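Local coordinates for PUA domain-containing protein (PDB 1Q7H) that is of unknown function but, as a PUA domain protein, probably binds RNA and may act in translation initiation, at residues Glu17-Tyr22 against Leu56-Tyr61; Leu89-Ile94 against Gly127-Thr132; Met106-Ser111 against Ile117-Ala122. All coordinates share one frame; numbering follows the deposited sequence.

Contact 1 of 3, residues Glu17-Tyr22 against Leu56-Tyr61. Unlike the reference sequence in segment 17-22: Gln18 (reference Ala), Ser20 (reference Ala).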
loop_
_atom_site.group_PDB
_atom_site.type_symbol
_atom_site.label_atom_id
_atom_site.label_comp_id
_atom_site.label_asym_id
_atom_site.label_seq_id
_atom_site.Cartn_x
_atom_site.Cartn_y
_atom_site.Cartn_z
ATOM N N GLU A 17 -12.947 -7.778 3.084
ATOM C CA GLU A 17 -12.272 -9.059 3.173
ATOM C C GLU A 17 -10.930 -9.037 2.459
ATOM O O GLU A 17 -9.972 -9.630 2.928
ATOM C CB GLU A 17 -13.156 -10.166 2.601
ATOM C CG GLU A 17 -14.510 -10.284 3.270
ATOM C CD GLU A 17 -15.386 -11.354 2.628
ATOM O OE1 GLU A 17 -15.354 -11.484 1.382
ATOM O OE2 GLU A 17 -16.115 -12.054 3.367
ATOM N N GLN A 18 -10.855 -8.361 1.320
ATOM C CA GLN A 18 -9.587 -8.273 0.600
ATOM C C GLN A 18 -8.542 -7.541 1.446
ATOM O O GLN A 18 -7.391 -7.961 1.526
ATOM C CB GLN A 18 -9.772 -7.533 -0.722
ATOM C CG GLN A 18 -10.418 -8.385 -1.794
ATOM C CD GLN A 18 -9.487 -9.463 -2.313
ATOM O OE1 GLN A 18 -9.929 -10.425 -2.935
ATOM N NE2 GLN A 18 -8.190 -9.299 -2.075
HETATM N N MSE A 19 -8.949 -6.439 2.067
HETATM C CA MSE A 19 -8.047 -5.660 2.898
HETATM C C MSE A 19 -7.699 -6.379 4.203
HETATM O O MSE A 19 -6.599 -6.210 4.736
HETATM C CB MSE A 19 -8.665 -4.296 3.190
HETATM C CG MSE A 19 -8.767 -3.401 1.964
HETATM SE SE MSE A 19 -7.036 -3.050 1.120
HETATM C CE MSE A 19 -7.065 -4.431 -0.247
ATOM N N SER A 20 -8.630 -7.180 4.717
ATOM C CA SER A 20 -8.401 -7.930 5.953
ATOM C C SER A 20 -7.268 -8.944 5.758
ATOM O O SER A 20 -6.671 -9.422 6.718
ATOM C CB SER A 20 -9.681 -8.656 6.392
ATOM O OG SER A 20 -9.522 -9.260 7.676
ATOM N N ARG A 21 -6.970 -9.271 4.509
ATOM C CA ARG A 21 -5.890 -10.204 4.219
ATOM C C ARG A 21 -4.567 -9.652 4.723
ATOM O O ARG A 21 -3.646 -10.405 5.031
ATOM C CB ARG A 21 -5.769 -10.433 2.713
ATOM C CG ARG A 21 -6.846 -11.317 2.101
ATOM C CD ARG A 21 -6.572 -11.474 0.618
ATOM N NE ARG A 21 -5.147 -11.699 0.382
ATOM C CZ ARG A 21 -4.533 -11.487 -0.776
ATOM N NH1 ARG A 21 -5.219 -11.042 -1.822
ATOM N NH2 ARG A 21 -3.229 -11.709 -0.887
ATOM N N TYR A 22 -4.471 -8.330 4.792
ATOM C CA TYR A 22 -3.245 -7.682 5.237
ATOM C C TYR A 22 -3.413 -7.094 6.622
ATOM O O TYR A 22 -2.583 -6.307 7.075
ATOM C CB TYR A 22 -2.860 -6.581 4.248
ATOM C CG TYR A 22 -2.589 -7.117 2.872
ATOM C CD1 TYR A 22 -1.472 -7.910 2.627
ATOM C CD2 TYR A 22 -3.459 -6.852 1.812
ATOM C CE1 TYR A 22 -1.222 -8.434 1.362
ATOM C CE2 TYR A 22 -3.218 -7.371 0.540
ATOM C CZ TYR A 22 -2.096 -8.162 0.323
ATOM O OH TYR A 22 -1.839 -8.679 -0.931
ATOM N N LEU A 56 -5.954 -5.196 -5.939
ATOM C CA LEU A 56 -6.570 -4.207 -5.076
ATOM C C LEU A 56 -5.434 -3.681 -4.207
ATOM O O LEU A 56 -4.788 -4.433 -3.483
ATOM C CB LEU A 56 -7.658 -4.829 -4.210
ATOM C CG LEU A 56 -8.984 -5.087 -4.912
ATOM C CD1 LEU A 56 -9.890 -5.859 -3.988
ATOM C CD2 LEU A 56 -9.623 -3.763 -5.309
ATOM N N ILE A 57 -5.209 -2.379 -4.296
ATOM C CA ILE A 57 -4.140 -1.702 -3.579
ATOM C C ILE A 57 -4.680 -0.708 -2.557
ATOM O O ILE A 57 -5.506 0.141 -2.891
ATOM C CB ILE A 57 -3.268 -0.918 -4.597
ATOM C CG1 ILE A 57 -2.647 -1.890 -5.607
ATOM C CG2 ILE A 57 -2.209 -0.108 -3.890
ATOM C CD1 ILE A 57 -1.950 -1.194 -6.761
ATOM N N PRO A 58 -4.239 -0.806 -1.288
ATOM C CA PRO A 58 -4.733 0.156 -0.288
ATOM C C PRO A 58 -4.022 1.468 -0.587
ATOM O O PRO A 58 -2.885 1.454 -1.050
ATOM C CB PRO A 58 -4.264 -0.447 1.030
ATOM C CG PRO A 58 -2.957 -1.139 0.627
ATOM C CD PRO A 58 -3.368 -1.818 -0.665
ATOM N N SER A 59 -4.676 2.597 -0.353
ATOM C CA SER A 59 -4.033 3.878 -0.600
ATOM C C SER A 59 -3.155 4.202 0.605
ATOM O O SER A 59 -3.287 3.581 1.656
ATOM C CB SER A 59 -5.076 4.986 -0.763
ATOM O OG SER A 59 -5.621 5.343 0.490
ATOM N N VAL A 60 -2.261 5.172 0.460
ATOM C CA VAL A 60 -1.434 5.544 1.587
ATOM C C VAL A 60 -2.329 6.137 2.673
ATOM O O VAL A 60 -1.976 6.095 3.845
ATOM C CB VAL A 60 -0.324 6.551 1.201
ATOM C CG1 VAL A 60 0.785 5.827 0.439
ATOM C CG2 VAL A 60 -0.908 7.683 0.357
ATOM N N TYR A 61 -3.493 6.672 2.293
ATOM C CA TYR A 61 -4.406 7.233 3.294
ATOM C C TYR A 61 -4.987 6.099 4.123
ATOM O O TYR A 61 -5.103 6.213 5.341
ATOM C CB TYR A 61 -5.559 8.010 2.647
ATOM C CG TYR A 61 -5.109 9.076 1.684
ATOM C CD1 TYR A 61 -3.958 9.828 1.932
ATOM C CD2 TYR A 61 -5.826 9.331 0.517
ATOM C CE1 TYR A 61 -3.530 10.809 1.032
ATOM C CE2 TYR A 61 -5.413 10.304 -0.386
ATOM C CZ TYR A 61 -4.267 11.038 -0.126
ATOM O OH TYR A 61 -3.863 11.986 -1.029
#

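Contact 2 of 3, residues Leu89-Ile94 against Gly127-Thr132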
loop_
_atom_site.group_PDB
_atom_site.type_symbol
_atom_site.label_atom_id
_atom_site.label_comp_id
_atom_site.label_asym_id
_atom_site.label_seq_id
_atom_site.Cartn_x
_atom_site.Cartn_y
_atom_site.Cartn_z
ATOM N N LEU A 89 12.753 0.660 -4.092
ATOM C CA LEU A 89 13.308 0.591 -2.751
ATOM C C LEU A 89 14.514 -0.341 -2.736
ATOM O O LEU A 89 14.404 -1.515 -3.088
ATOM C CB LEU A 89 12.239 0.087 -1.770
ATOM C CG LEU A 89 12.686 -0.252 -0.345
ATOM C CD1 LEU A 89 13.331 0.960 0.298
ATOM C CD2 LEU A 89 11.487 -0.741 0.463
ATOM N N PHE A 90 15.662 0.183 -2.320
ATOM C CA PHE A 90 16.887 -0.601 -2.270
ATOM C C PHE A 90 17.204 -1.052 -0.851
ATOM O O PHE A 90 16.995 -0.315 0.107
ATOM C CB PHE A 90 18.019 0.216 -2.885
ATOM C CG PHE A 90 17.814 0.486 -4.354
ATOM C CD1 PHE A 90 18.139 -0.476 -5.298
ATOM C CD2 PHE A 90 17.187 1.650 -4.781
ATOM C CE1 PHE A 90 17.838 -0.289 -6.651
ATOM C CE2 PHE A 90 16.879 1.847 -6.132
ATOM C CZ PHE A 90 17.206 0.870 -7.065
ATOM N N ALA A 91 17.708 -2.276 -0.732
ATOM C CA ALA A 91 18.011 -2.885 0.559
ATOM C C ALA A 91 18.772 -2.053 1.592
ATOM O O ALA A 91 18.456 -2.109 2.779
ATOM C CB ALA A 91 18.727 -4.217 0.340
ATOM N N PRO A 92 19.783 -1.277 1.165
ATOM C CA PRO A 92 20.557 -0.457 2.104
ATOM C C PRO A 92 19.711 0.526 2.904
ATOM O O PRO A 92 20.106 0.963 3.989
ATOM C CB PRO A 92 21.542 0.276 1.197
ATOM C CG PRO A 92 21.697 -0.642 0.045
ATOM C CD PRO A 92 20.290 -1.104 -0.206
ATOM N N GLY A 93 18.554 0.892 2.372
ATOM C CA GLY A 93 17.708 1.840 3.079
ATOM C C GLY A 93 16.652 1.200 3.957
ATOM O O GLY A 93 15.814 1.895 4.538
ATOM N N ILE A 94 16.675 -0.123 4.064
ATOM C CA ILE A 94 15.696 -0.817 4.888
ATOM C C ILE A 94 16.192 -1.023 6.317
ATOM O O ILE A 94 17.265 -1.575 6.546
ATOM C CB ILE A 94 15.310 -2.177 4.264
ATOM C CG1 ILE A 94 14.490 -1.934 2.990
ATOM C CG2 ILE A 94 14.520 -3.020 5.268
ATOM C CD1 ILE A 94 14.086 -3.199 2.261
ATOM N N GLY A 127 14.683 -12.783 4.053
ATOM C CA GLY A 127 15.936 -13.374 4.494
ATOM C C GLY A 127 17.160 -12.816 3.787
ATOM O O GLY A 127 18.129 -12.410 4.428
ATOM N N GLU A 128 17.117 -12.804 2.461
ATOM C CA GLU A 128 18.227 -12.310 1.658
ATOM C C GLU A 128 18.445 -10.813 1.856
ATOM O O GLU A 128 19.586 -10.350 1.904
ATOM C CB GLU A 128 17.976 -12.638 0.177
ATOM C CG GLU A 128 18.986 -12.040 -0.791
ATOM C CD GLU A 128 18.896 -12.636 -2.198
ATOM O OE1 GLU A 128 17.811 -13.085 -2.610
ATOM O OE2 GLU A 128 19.923 -12.638 -2.895
ATOM N N VAL A 129 17.358 -10.053 1.972
ATOM C CA VAL A 129 17.481 -8.609 2.186
ATOM C C VAL A 129 18.225 -8.281 3.481
ATOM O O VAL A 129 19.163 -7.492 3.482
ATOM C CB VAL A 129 16.091 -7.906 2.254
ATOM C CG1 VAL A 129 16.248 -6.448 2.700
ATOM C CG2 VAL A 129 15.406 -7.966 0.898
HETATM N N MSE A 130 17.809 -8.892 4.586
HETATM C CA MSE A 130 18.430 -8.600 5.869
HETATM C C MSE A 130 19.845 -9.155 6.036
HETATM O O MSE A 130 20.632 -8.634 6.825
HETATM C CB MSE A 130 17.526 -9.090 7.006
HETATM C CG MSE A 130 16.128 -8.441 7.033
HETATM SE SE MSE A 130 16.118 -6.469 6.799
HETATM C CE MSE A 130 16.885 -5.942 8.498
ATOM N N ALA A 131 20.180 -10.199 5.286
ATOM C CA ALA A 131 21.514 -10.777 5.383
ATOM C C ALA A 131 22.541 -10.084 4.484
ATOM O O ALA A 131 23.712 -10.019 4.832
ATOM C CB ALA A 131 21.467 -12.284 5.062
ATOM N N THR A 132 22.106 -9.568 3.338
ATOM C CA THR A 132 23.022 -8.911 2.404
ATOM C C THR A 132 22.943 -7.384 2.448
ATOM O O THR A 132 23.959 -6.694 2.306
ATOM C CB THR A 132 22.744 -9.331 0.938
ATOM O OG1 THR A 132 21.495 -8.760 0.507
ATOM C CG2 THR A 132 22.677 -10.866 0.812
#

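Contact 3 of 3, residues Met106-Ser111 against Ile117-Ala122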
loop_
_atom_site.group_PDB
_atom_site.type_symbol
_atom_site.label_atom_id
_atom_site.label_comp_id
_atom_site.label_asym_id
_atom_site.label_seq_id
_atom_site.Cartn_x
_atom_site.Cartn_y
_atom_site.Cartn_z
HETATM N N MSE A 106 2.857 -8.113 -1.661
HETATM C CA MSE A 106 2.623 -6.678 -1.666
HETATM C C MSE A 106 3.198 -6.234 -0.315
HETATM O O MSE A 106 2.983 -6.904 0.698
HETATM C CB MSE A 106 1.123 -6.381 -1.709
HETATM C CG MSE A 106 0.787 -4.914 -1.873
HETATM SE SE MSE A 106 -1.141 -4.643 -2.039
HETATM C CE MSE A 106 -1.395 -5.301 -3.835
ATOM N N ILE A 107 3.945 -5.133 -0.297
ATOM C CA ILE A 107 4.503 -4.641 0.954
ATOM C C ILE A 107 4.044 -3.219 1.222
ATOM O O ILE A 107 3.704 -2.468 0.305
ATOM C CB ILE A 107 6.051 -4.682 0.966
ATOM C CG1 ILE A 107 6.617 -3.773 -0.127
ATOM C CG2 ILE A 107 6.519 -6.116 0.794
ATOM C CD1 ILE A 107 8.085 -3.469 0.029
ATOM N N PHE A 108 4.048 -2.856 2.496
ATOM C CA PHE A 108 3.602 -1.548 2.928
ATOM C C PHE A 108 4.776 -0.865 3.596
ATOM O O PHE A 108 5.237 -1.287 4.651
ATOM C CB PHE A 108 2.413 -1.753 3.862
ATOM C CG PHE A 108 1.379 -2.667 3.276
ATOM C CD1 PHE A 108 0.731 -2.319 2.098
ATOM C CD2 PHE A 108 1.126 -3.912 3.837
ATOM C CE1 PHE A 108 -0.156 -3.205 1.475
ATOM C CE2 PHE A 108 0.247 -4.806 3.228
ATOM C CZ PHE A 108 -0.399 -4.454 2.042
ATOM N N VAL A 109 5.250 0.190 2.944
ATOM C CA VAL A 109 6.413 0.940 3.369
ATOM C C VAL A 109 6.120 2.060 4.342
ATOM O O VAL A 109 5.277 2.909 4.082
ATOM C CB VAL A 109 7.124 1.555 2.142
ATOM C CG1 VAL A 109 8.431 2.211 2.571
ATOM C CG2 VAL A 109 7.353 0.479 1.087
ATOM N N LYS A 110 6.841 2.074 5.456
ATOM C CA LYS A 110 6.642 3.120 6.443
ATOM C C LYS A 110 7.933 3.831 6.812
ATOM O O LYS A 110 9.030 3.281 6.702
ATOM C CB LYS A 110 6.014 2.553 7.717
ATOM C CG LYS A 110 6.814 1.440 8.340
ATOM C CD LYS A 110 6.260 1.051 9.706
ATOM C CE LYS A 110 6.750 1.984 10.789
ATOM N NZ LYS A 110 6.373 1.516 12.150
ATOM N N SER A 111 7.774 5.075 7.237
ATOM C CA SER A 111 8.885 5.895 7.682
ATOM C C SER A 111 9.257 5.406 9.077
ATOM O O SER A 111 8.430 4.832 9.779
ATOM C CB SER A 111 8.431 7.360 7.772
ATOM O OG SER A 111 9.234 8.087 8.688
ATOM N N ILE A 117 4.198 5.455 3.808
ATOM C CA ILE A 117 4.472 6.328 2.678
ATOM C C ILE A 117 4.280 5.715 1.297
ATOM O O ILE A 117 4.197 6.438 0.319
ATOM C CB ILE A 117 5.898 6.872 2.779
ATOM C CG1 ILE A 117 6.892 5.705 2.776
ATOM C CG2 ILE A 117 6.038 7.718 4.052
ATOM C CD1 ILE A 117 8.346 6.124 2.934
ATOM N N ALA A 118 4.207 4.391 1.204
ATOM C CA ALA A 118 4.017 3.778 -0.103
ATOM C C ALA A 118 3.609 2.321 -0.029
ATOM O O ALA A 118 3.658 1.694 1.033
ATOM C CB ALA A 118 5.304 3.898 -0.931
ATOM N N VAL A 119 3.177 1.803 -1.175
ATOM C CA VAL A 119 2.822 0.402 -1.306
ATOM C C VAL A 119 3.813 -0.129 -2.328
ATOM O O VAL A 119 4.123 0.543 -3.313
ATOM C CB VAL A 119 1.394 0.192 -1.840
ATOM C CG1 VAL A 119 1.114 -1.325 -1.997
ATOM C CG2 VAL A 119 0.396 0.809 -0.885
ATOM N N GLY A 120 4.339 -1.319 -2.082
ATOM C CA GLY A 120 5.288 -1.881 -3.017
ATOM C C GLY A 120 5.037 -3.350 -3.279
ATOM O O GLY A 120 4.129 -3.963 -2.719
HETATM N N MSE A 121 5.854 -3.907 -4.156
HETATM C CA MSE A 121 5.771 -5.306 -4.512
HETATM C C MSE A 121 7.201 -5.788 -4.269
HETATM O O MSE A 121 8.147 -5.274 -4.869
HETATM C CB MSE A 121 5.388 -5.435 -5.984
HETATM C CG MSE A 121 4.390 -6.531 -6.271
HETATM SE SE MSE A 121 2.642 -6.253 -5.443
HETATM C CE MSE A 121 1.999 -8.072 -5.567
ATOM N N ALA A 122 7.360 -6.743 -3.365
ATOM C CA ALA A 122 8.679 -7.258 -3.030
ATOM C C ALA A 122 9.403 -7.890 -4.214
ATOM O O ALA A 122 8.816 -8.634 -4.995
ATOM C CB ALA A 122 8.562 -8.272 -1.893
#

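Contact 1 of 3, residues Glu17-Tyr22 against Leu56-Tyr61
Gln18 reaches Leu56 with the aliphatic part of its side chain: CG lies 3.4 Å from Leu56 CD1, a tight carbon-carbon approach, and CB is close to the same methyl. The two side chains cross at about a right angle. The glutamine, which differs from the reference sequence here, bends at chi2 (-71°), so that its amide turns aside and only carbon presses on the leucine. One residue on, the first bond of the selenomethionine Met19 points across rather than at the strand, but bends at chi2 and chi3 bring its end onto it. Its SE rests 3.8 Å from Pro58 CB, and its CE is 4.0 Å from Leu56 CB, so one flexible, unbranched chain spans two residues that point to the same side of the strand. Leu56 and Pro58 flank Ile57, which points away. Proline suits this outermost strand, because the backbone bonds to strand 47-52 are made by Ile57 and Ser59 and ask no N-H of residue 58.

No hydrogen bond links the segments; the contact is apolar, more deeply buried at Met19 and Pro58 than at Gln18 and Leu56. It lays helix 9-20 against edge strand 56-58 of the five-stranded antiparallel sheet in the N-terminal pre-PUA (DUF1947) region. Val50 of the adjacent strand 47-52 touches both Met19 and Leu56, Ile24 and Ile26 add loop cover, and Ser59 N-caps the following helix 60-65. On the PUA side, Met106 and Phe108 of strand 106-111 cover Pro58.

Contact 2 of 3, residues Leu89-Ile94 against Gly127-Thr132
Glu128 O is gripped twice from within its own helix. Thr132 N gives it the regular helical bond at 3.0 Å, and Thr132 OG1 donates a second at 2.9 Å, the two donors arriving from opposite faces of the carbonyl plane. The hydroxyl of Thr132 is bonded to Arg134 N as well, which ties the helix to the chain that follows it. A threonine serves well here, its short branch folding back on the helix backbone.

Across the contact everything is apolar. Val129 holds CG1 opposite its own N (chi1 171°), and this single methyl meets both Ala91 CB at 4.1 Å and Ile94 CD1 at 3.9 Å. The compact alanine lets the helix come near, with Ala91 CA and Val129 CA 6.0 Å apart.

In the PUA domain, residues 91-93 form a 3-10 turn between strands 89-90 and 94-97, the outermost strands of the six-stranded mixed sheet, and helix 126-132 packs beside this turn. Backbone bonds from Gly93 N to Phe90 O and from Ile94 N to Ala91 O hold the turn in shape.

Met130, a selenomethionine, curls at chi2 and chi3 until SE is 4.1 Å from Ile94 CG2, the side chains crossing nearly at right angles; Met97 touches both Val129 and Met130.

Contact 3 of 3, residues Met106-Ser111 against Ile117-Ala122
Met106, a selenomethionine paired with Met121, shows what this antiparallel hairpin buries. Its CB lies 4.0 Å from Met121 SE. With CG swung opposite the backbone N (chi1 -174°), the chain runs out beside the other strand, where CG comes 3.6 Å from Val119 CG1 and also approaches Gly120 O. SE stays 4.0 Å from the same valine methyl. A bend at chi3 (-74°) then turns CE toward strand 56-58, 3.5 Å from Leu56 O, and the side chain also touches Ile57 and Pro58. Phe108 shares this face of the sheet, lying alongside Val119 and pointing the same way.

Ile107 and Gly120 form a hydrogen-bonded pair, Ile107 N to Gly120 O and Gly120 N to Ile107 O, each at 2.7 Å, with Ile107 N arriving from above the carbonyl plane. Glycine fits because Ile107 CG1 packs against the Gly120 carbonyl, on the side where a CB would point. Next along the ladder, Val109 N bonds to Ala118 O, and a classic beta bulge follows. Val109 O takes Ile117 N at 2.8 Å, almost straight (171°), with a longer, weak bond from Ala118 N at 3.4 Å. Ile117 and Ala118 both face Val109, and Ile117 CG1 packs 3.8 Å from Val109 CG1.

Beyond the hairpin, strand 72-75 continues the sheet past 106-111 and strand 136-142 past 116-122. Ser111, where the strand nears the hairpin turn, is hydrogen-bonded through OG to Glu80. Polar bonds across the hairpin thus all join main chains and set its register, while apolar side chains on both faces pack against neighbouring strands.

Along the chain, contact 1 closes before the others begin, and contact 3 lies within the chain between the two segments of contact 2. Contact 1 belongs to the N-terminal part, contacts 2 and 3 to the PUA domain. Contact 3, near the molecule's middle, has its centre about 12 Å from that of contact 1 and touches it: the rings of Tyr22 and Phe108 pack edge-to-face, and Pro58 O lies 3.3 Å from Val119 CG2. Contact 2 is peripheral, its centre about 14 Å from that of contact 3 and about 24 Å from that of contact 1. Helix 126-132 follows strand 116-122, both PUA contacts reach the same six-stranded sheet, and hairpin 106-122 joins that sheet to the N-terminal part.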